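Local coordinates for protein chitin deacetylase 1 (Bombyx mori, PDB 5ZNT) that hydrolyses the N-acetamido groups of N-acetyl-D-glucosamine residues in chitin, using a zinc ion, to leave chitosan and acetate, at residues 34-39 / 180-185; 158-161 / 165-168; 216-221 / 226-231. All coordinates share one frame; numbering follows the deposited sequence.

Contact 1: residues 34-39 / 180-185; sequences RDVPQM and PLWPYT. Unlike the reference sequence in segment 180-185: Pro180 (reference Arg), Trp182 (reference Cys).
Val36 and Met39 meet the six-membered ring of Trp182 where the first strand of the parallel sheet in this carbohydrate esterase 4 catalytic domain, strand 38-45, begins. Residues 34-37 lead into that strand, while Trp182 sits in the loop just ahead of the short strand 184-185 of a second, mixed sheet. The backbones stay well apart, with Met39 and Trp182 forming the nearest CA pair at 10.7 Å, so the contact is made by side chains alone and buries only 107 Å².

The apolar contacts are two, and they differ in approach. Val36 comes at the indole edge-on: its CG1 lies near the ring plane, 3.9 Å from Trp182 CH2. Because this methyl stands opposite the backbone N (chi1 171°), it is the branch presented to the indole, with CG2 turned beside that N. Met39 instead crosses the direction of Trp182 at about a right angle, and its terminal methyl CE reaches Trp182 CZ3 at 3.8 Å. The bend at its last torsion (chi3 -98°) swings CE off the line of the chain. Trp309 of helix 303-311 touches both Val36 and Met39, and its ring also meets that of Trp182.

Polar bonds fix the surroundings. The indole nitrogen, on the five-membered ring, is hydrogen-bonded to the carbonyl of Asn261, which probably helps fix the rotation of the ring. Trp182 differs from the reference sequence, which has cysteine at this position. Beside the apolar group, Gln38 folds its amide forward to the next residue: NE2, which also bonds the carbonyl of Ala263, donates to Met39 O over 3.0 Å, with the oxygen nearly in the amide plane but the donor standing 36° out of the carbonyl plane.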
# COMPACT_ATOMS: atom_id res chain seq x y z
N ARG A 34 12.95 -16.78 13.69
CA ARG A 34 12.02 -17.90 13.83
C ARG A 34 10.82 -17.57 14.71
O ARG A 34 9.81 -18.28 14.66
CB ARG A 34 12.76 -19.14 14.37
CG ARG A 34 12.92 -19.14 15.88
CD ARG A 34 13.94 -20.17 16.37
NE ARG A 34 15.29 -19.60 16.45
CZ ARG A 34 15.86 -19.19 17.58
NH1 ARG A 34 15.22 -19.28 18.74
NH2 ARG A 34 17.09 -18.67 17.55
N ASP A 35 10.89 -16.51 15.51
CA ASP A 35 9.75 -16.11 16.34
C ASP A 35 8.95 -14.95 15.75
O ASP A 35 7.98 -14.51 16.37
CB ASP A 35 10.21 -15.75 17.75
CG ASP A 35 10.80 -16.94 18.50
OD1 ASP A 35 10.26 -18.06 18.38
OD2 ASP A 35 11.81 -16.75 19.20
N VAL A 36 9.34 -14.45 14.59
CA VAL A 36 8.69 -13.29 13.96
C VAL A 36 7.56 -13.76 13.05
O VAL A 36 7.79 -14.59 12.17
CB VAL A 36 9.73 -12.46 13.17
CG1 VAL A 36 9.07 -11.36 12.31
CG2 VAL A 36 10.78 -11.87 14.13
N PRO A 37 6.33 -13.26 13.22
CA PRO A 37 5.27 -13.57 12.24
C PRO A 37 5.65 -13.02 10.87
O PRO A 37 6.12 -11.89 10.75
CB PRO A 37 4.04 -12.83 12.80
CG PRO A 37 4.43 -12.29 14.13
CD PRO A 37 5.93 -12.21 14.16
N GLN A 38 5.47 -13.84 9.85
CA GLN A 38 5.72 -13.41 8.47
C GLN A 38 4.53 -12.58 8.00
O GLN A 38 3.45 -13.12 7.76
CB GLN A 38 5.94 -14.61 7.57
CG GLN A 38 6.18 -14.25 6.10
CD GLN A 38 7.41 -13.34 5.92
OE1 GLN A 38 8.55 -13.78 6.08
NE2 GLN A 38 7.17 -12.07 5.55
N MET A 39 4.72 -11.28 7.86
CA MET A 39 3.67 -10.39 7.39
C MET A 39 3.67 -10.35 5.87
O MET A 39 4.73 -10.32 5.23
CB MET A 39 3.88 -8.99 7.96
CG MET A 39 3.63 -8.94 9.46
SD MET A 39 4.08 -7.35 10.17
CE MET A 39 5.73 -7.65 10.82
N PRO A 180 15.82 -9.38 2.06
CA PRO A 180 15.06 -8.15 1.74
C PRO A 180 15.03 -7.22 2.94
O PRO A 180 15.50 -7.55 4.04
CB PRO A 180 13.66 -8.68 1.40
CG PRO A 180 13.56 -9.97 2.18
CD PRO A 180 14.95 -10.57 2.13
N LEU A 181 14.45 -6.03 2.74
CA LEU A 181 14.54 -4.96 3.73
C LEU A 181 13.25 -4.82 4.52
O LEU A 181 12.15 -5.00 3.98
CB LEU A 181 14.87 -3.62 3.04
CG LEU A 181 16.35 -3.30 2.78
CD1 LEU A 181 17.02 -4.38 1.94
CD2 LEU A 181 16.52 -1.94 2.11
N TRP A 182 13.38 -4.52 5.82
CA TRP A 182 12.29 -4.12 6.68
C TRP A 182 11.93 -2.65 6.40
O TRP A 182 12.79 -1.89 5.93
CB TRP A 182 12.67 -4.29 8.16
CG TRP A 182 12.50 -5.70 8.63
CD1 TRP A 182 13.36 -6.76 8.41
CD2 TRP A 182 11.39 -6.23 9.36
NE1 TRP A 182 12.84 -7.91 8.98
CE2 TRP A 182 11.64 -7.60 9.58
CE3 TRP A 182 10.22 -5.66 9.89
CZ2 TRP A 182 10.75 -8.42 10.26
CZ3 TRP A 182 9.33 -6.48 10.57
CH2 TRP A 182 9.61 -7.85 10.76
N PRO A 183 10.70 -2.23 6.69
CA PRO A 183 10.37 -0.80 6.62
C PRO A 183 11.36 0.01 7.45
O PRO A 183 12.00 -0.52 8.37
CB PRO A 183 8.96 -0.71 7.21
CG PRO A 183 8.36 -2.06 6.95
CD PRO A 183 9.52 -3.06 7.04
N TYR A 184 11.48 1.29 7.13
CA TYR A 184 12.37 2.17 7.86
C TYR A 184 11.74 3.56 7.90
O TYR A 184 10.88 3.89 7.08
CB TYR A 184 13.77 2.19 7.22
CG TYR A 184 13.79 2.53 5.75
CD1 TYR A 184 13.82 3.86 5.33
CD2 TYR A 184 13.79 1.54 4.78
CE1 TYR A 184 13.82 4.19 3.99
CE2 TYR A 184 13.78 1.85 3.43
CZ TYR A 184 13.80 3.18 3.05
OH TYR A 184 13.80 3.50 1.72
N THR A 185 12.13 4.36 8.89
CA THR A 185 11.70 5.75 8.90
C THR A 185 12.72 6.60 8.16
O THR A 185 13.87 6.21 7.95
CB THR A 185 11.50 6.28 10.33
OG1 THR A 185 12.76 6.34 11.01
CG2 THR A 185 10.56 5.39 11.11

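Contact 2: residues 158-161 / 165-168; sequences FTMM and AFLY
Met161 O accepts a hydrogen bond from Phe166 N over 3.0 Å as the chain leaves helix 154-163 through a Schellman motif whose first non-helical residue, Ala165, has a positive phi of 64°. This reversal brings Phe166 back against the last turns of the helix, its CA 5.1 Å from that of Met161.

Two methionines then receive the aromatic side chain in different ways. Met160 makes a Met-aromatic contact: its SD lies 5.1 Å from the centroid of the Phe166 ring, 70° off the ring normal, and thus occupies an oblique position. CE2 is the ring atom nearest the sulfur, at 4.0 Å. The Met160 chain sets out with CG opposite the backbone N (chi1 178°) and then bends at both later torsions, which carries the sulfur round to the ring. Met161 works closer to the backbone. Its CA lies at the edge of the Phe166 ring, near the ring plane, and its methyl CE packs 3.8 Å from Phe166 CB. The same methyl extends past this point to Tyr168 O, at 3.1 Å, a tight approach where the chain enters the next strand.

Around the turn, Met160 also touches Trp120 and Met124 of helix 117-134, and Arg128 of that helix makes a cation-pi contact with Phe166. Beyond Phe166 the chain runs into strand 168-169 of the mixed sheet, with the side chain of Tyr168 touching both helix 303-311 and strand 209-214.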
# COMPACT_ATOMS: atom_id res chain seq x y z
N PHE A 158 8.25 14.22 0.65
CA PHE A 158 8.29 13.88 2.06
C PHE A 158 8.13 15.11 2.94
O PHE A 158 7.55 15.01 4.02
CB PHE A 158 9.59 13.11 2.37
CG PHE A 158 9.58 11.74 1.79
CD1 PHE A 158 9.81 11.54 0.43
CD2 PHE A 158 9.23 10.64 2.57
CE1 PHE A 158 9.75 10.28 -0.12
CE2 PHE A 158 9.16 9.38 2.03
CZ PHE A 158 9.43 9.19 0.68
N THR A 159 8.60 16.29 2.49
CA THR A 159 8.24 17.52 3.19
C THR A 159 6.72 17.67 3.24
O THR A 159 6.15 17.94 4.31
CB THR A 159 8.89 18.73 2.50
OG1 THR A 159 10.31 18.58 2.49
CG2 THR A 159 8.51 20.02 3.24
N MET A 160 6.05 17.47 2.11
CA MET A 160 4.59 17.52 2.11
C MET A 160 4.03 16.53 3.12
O MET A 160 3.16 16.87 3.93
CB MET A 160 4.05 17.23 0.71
CG MET A 160 2.50 17.21 0.62
SD MET A 160 1.76 15.64 1.14
CE MET A 160 2.25 14.53 -0.17
N MET A 161 4.50 15.28 3.08
CA MET A 161 3.86 14.26 3.91
C MET A 161 4.02 14.57 5.39
O MET A 161 3.11 14.31 6.19
CB MET A 161 4.42 12.88 3.57
CG MET A 161 4.02 12.44 2.16
SD MET A 161 4.62 10.81 1.75
CE MET A 161 3.78 9.82 2.99
N ALA A 165 0.88 15.38 7.89
CA ALA A 165 0.66 14.37 8.92
C ALA A 165 0.23 13.03 8.31
O ALA A 165 -0.59 12.31 8.87
CB ALA A 165 -0.36 14.84 9.96
N PHE A 166 0.80 12.70 7.15
CA PHE A 166 0.68 11.34 6.67
C PHE A 166 1.60 10.44 7.49
O PHE A 166 2.62 10.89 8.02
CB PHE A 166 1.03 11.25 5.18
CG PHE A 166 -0.09 11.70 4.25
CD1 PHE A 166 -1.18 10.88 4.01
CD2 PHE A 166 -0.05 12.95 3.63
CE1 PHE A 166 -2.21 11.29 3.17
CE2 PHE A 166 -1.07 13.36 2.78
CZ PHE A 166 -2.16 12.53 2.55
N LEU A 167 1.23 9.16 7.62
CA LEU A 167 2.04 8.26 8.43
C LEU A 167 3.17 7.64 7.61
O LEU A 167 4.32 7.59 8.06
CB LEU A 167 1.17 7.17 9.04
CG LEU A 167 1.89 6.10 9.86
CD1 LEU A 167 2.57 6.75 11.09
CD2 LEU A 167 0.91 4.99 10.25
N TYR A 168 2.86 7.16 6.42
CA TYR A 168 3.88 6.44 5.69
C TYR A 168 3.74 6.67 4.20
O TYR A 168 2.66 6.98 3.69
CB TYR A 168 3.84 4.93 5.96
CG TYR A 168 2.60 4.24 5.41
CD1 TYR A 168 2.59 3.71 4.12
CD2 TYR A 168 1.45 4.13 6.18
CE1 TYR A 168 1.45 3.08 3.61
CE2 TYR A 168 0.30 3.51 5.67
CZ TYR A 168 0.32 2.98 4.40
OH TYR A 168 -0.80 2.38 3.89

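Contact 3: residues 216-221 / 226-231; sequences LDRRED and EYLPGC
Leu216 pairs with Cys231 in a single antiparallel bridge, a hydrogen-bonded pair: Leu216 N donates to Cys231 O over 2.7 Å and nearly straight (176°), and Cys231 N returns a bond of 3.0 Å to Leu216 O. Gly230 CA lies 3.2 Å from that same oxygen, where a side chain in its usual position would clash with Leu216 O. Asp217 follows with its carboxylate folded forward, OD1 accepting from Arg219 N in an Asx turn. The bridge and this turn sit in the loop linking strand 209-214 to helix 243-258, a loop further tied by the disulfide of Cys231 with Cys237. OD2 of Asp217 also bonds His252 of that helix.

Arg218 CB points toward residues 226-231, and the chain bends at chi3. Pro229 O lies over one face of the guanidinium, 3.2 Å from NE but at a poor angle for a hydrogen bond, while a water joins Arg218 N to that carbonyl. The side chain crosses Leu228 at about a right angle, CD against CD1.

Arg219 grips Asp217 side-on, NE to OD1 and NH2 to OD2 (2.7 Å), with both oxygens close to the guanidinium plane. Its remaining nitrogen, NH1, makes a weak bond to Glu226 O at 3.5 Å, and CG packs against Leu228 CD1. An alanine at Arg219 is likely to leave Asp217 without its two-nitrogen salt-bridge partner, with His252 still on OD2, and to open a gap beside Leu228. Nearer the backbone, Glu226 OE2 lies 3.5 Å from Arg219 CG, and the two side chains run alongside in opposing senses, their charged ends not in contact.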
# COMPACT_ATOMS: atom_id res chain seq x y z
N LEU A 216 10.74 -8.20 -6.16
CA LEU A 216 10.63 -9.65 -6.08
C LEU A 216 11.55 -10.27 -7.14
O LEU A 216 11.86 -9.64 -8.16
CB LEU A 216 9.18 -10.10 -6.28
CG LEU A 216 8.25 -10.13 -5.04
CD1 LEU A 216 8.40 -8.97 -4.13
CD2 LEU A 216 6.79 -10.24 -5.49
N ASP A 217 11.98 -11.50 -6.87
CA ASP A 217 12.87 -12.26 -7.75
C ASP A 217 12.02 -12.98 -8.78
O ASP A 217 11.22 -13.86 -8.44
CB ASP A 217 13.72 -13.23 -6.92
CG ASP A 217 14.72 -14.05 -7.74
OD1 ASP A 217 14.76 -13.95 -8.99
OD2 ASP A 217 15.47 -14.82 -7.12
N ARG A 218 12.14 -12.60 -10.04
CA ARG A 218 11.29 -13.17 -11.07
C ARG A 218 11.93 -14.37 -11.78
O ARG A 218 11.35 -14.88 -12.74
CB ARG A 218 10.97 -12.10 -12.11
CG ARG A 218 12.23 -11.71 -12.81
CD ARG A 218 11.98 -11.10 -14.11
NE ARG A 218 11.76 -9.67 -13.96
CZ ARG A 218 11.74 -8.83 -14.97
NH1 ARG A 218 11.94 -9.29 -16.21
NH2 ARG A 218 11.51 -7.53 -14.76
N ARG A 219 13.11 -14.80 -11.34
CA ARG A 219 13.81 -15.88 -12.04
C ARG A 219 12.99 -17.16 -11.98
O ARG A 219 12.62 -17.61 -10.90
CB ARG A 219 15.19 -16.10 -11.43
CG ARG A 219 16.23 -15.08 -11.88
CD ARG A 219 17.54 -15.32 -11.15
NE ARG A 219 17.33 -15.42 -9.71
CZ ARG A 219 18.21 -15.95 -8.86
NH1 ARG A 219 19.37 -16.42 -9.30
NH2 ARG A 219 17.91 -16.00 -7.56
N GLU A 220 12.70 -17.73 -13.16
CA GLU A 220 11.93 -18.96 -13.22
C GLU A 220 12.69 -20.13 -12.60
O GLU A 220 12.08 -21.05 -12.05
CB GLU A 220 11.57 -19.27 -14.68
CG GLU A 220 10.39 -20.22 -14.86
CD GLU A 220 9.87 -20.22 -16.29
OE1 GLU A 220 9.00 -21.07 -16.62
OE2 GLU A 220 10.33 -19.36 -17.08
N ASP A 221 14.02 -20.08 -12.64
CA ASP A 221 14.88 -21.09 -12.04
C ASP A 221 15.91 -20.37 -11.18
O ASP A 221 17.03 -20.11 -11.62
CB ASP A 221 15.54 -21.96 -13.10
CG ASP A 221 16.15 -23.21 -12.53
OD1 ASP A 221 15.65 -23.68 -11.47
OD2 ASP A 221 17.13 -23.72 -13.12
N GLU A 226 22.30 -16.85 -12.94
CA GLU A 226 21.76 -15.91 -13.91
C GLU A 226 21.15 -14.70 -13.20
O GLU A 226 20.44 -14.84 -12.21
CB GLU A 226 20.69 -16.59 -14.77
CG GLU A 226 19.86 -15.62 -15.62
CD GLU A 226 18.36 -15.95 -15.61
OE1 GLU A 226 17.66 -15.69 -16.62
OE2 GLU A 226 17.88 -16.48 -14.58
N TYR A 227 21.42 -13.52 -13.73
CA TYR A 227 21.02 -12.28 -13.11
C TYR A 227 19.90 -11.63 -13.92
O TYR A 227 20.01 -11.48 -15.14
CB TYR A 227 22.23 -11.34 -13.02
CG TYR A 227 21.88 -9.91 -12.73
CD1 TYR A 227 21.60 -9.49 -11.43
CD2 TYR A 227 21.84 -8.97 -13.75
CE1 TYR A 227 21.29 -8.17 -11.16
CE2 TYR A 227 21.52 -7.65 -13.50
CZ TYR A 227 21.25 -7.26 -12.20
OH TYR A 227 20.93 -5.95 -11.93
N LEU A 228 18.82 -11.27 -13.23
CA LEU A 228 17.67 -10.60 -13.84
C LEU A 228 17.25 -9.48 -12.90
O LEU A 228 17.26 -9.67 -11.68
CB LEU A 228 16.49 -11.54 -14.05
CG LEU A 228 16.53 -12.47 -15.26
CD1 LEU A 228 15.22 -13.23 -15.35
CD2 LEU A 228 16.78 -11.67 -16.52
N PRO A 229 16.90 -8.30 -13.43
CA PRO A 229 16.34 -7.27 -12.56
C PRO A 229 15.10 -7.81 -11.85
O PRO A 229 14.36 -8.63 -12.39
CB PRO A 229 15.98 -6.13 -13.53
CG PRO A 229 16.82 -6.41 -14.77
CD PRO A 229 16.91 -7.90 -14.84
N GLY A 230 14.90 -7.37 -10.61
CA GLY A 230 13.70 -7.73 -9.88
C GLY A 230 12.49 -6.97 -10.41
O GLY A 230 12.54 -6.26 -11.41
N CYS A 231 11.36 -7.12 -9.70
CA CYS A 231 10.16 -6.38 -10.09
C CYS A 231 9.36 -6.08 -8.83
O CYS A 231 9.19 -6.95 -7.97
CB CYS A 231 9.31 -7.17 -11.10
SG CYS A 231 9.03 -8.92 -10.65
O HOH W 1 14.67 -11.26 -10.76

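From the N terminus, the chain enters contact 1 at residues 34-39, which lead into the first strand of the parallel sheet, and returns to it only at 180-185, after 140 residues. Contact 2 is nested within that long loop: 158-161 and 165-168 close a short turn from helix 154-163 into the mixed sheet. Once contact 1 has closed, strand 209-214 leads to contact 3, a local loop in series with the other two, before helix 243-258. None of the three touch. Contacts 1 and 3 come within about 8 Å at their nearest atoms. Contact 1 ties the start of the parallel sheet to the loop before strand 184-185 of the mixed sheet; contacts 2 and 3 shape local connections.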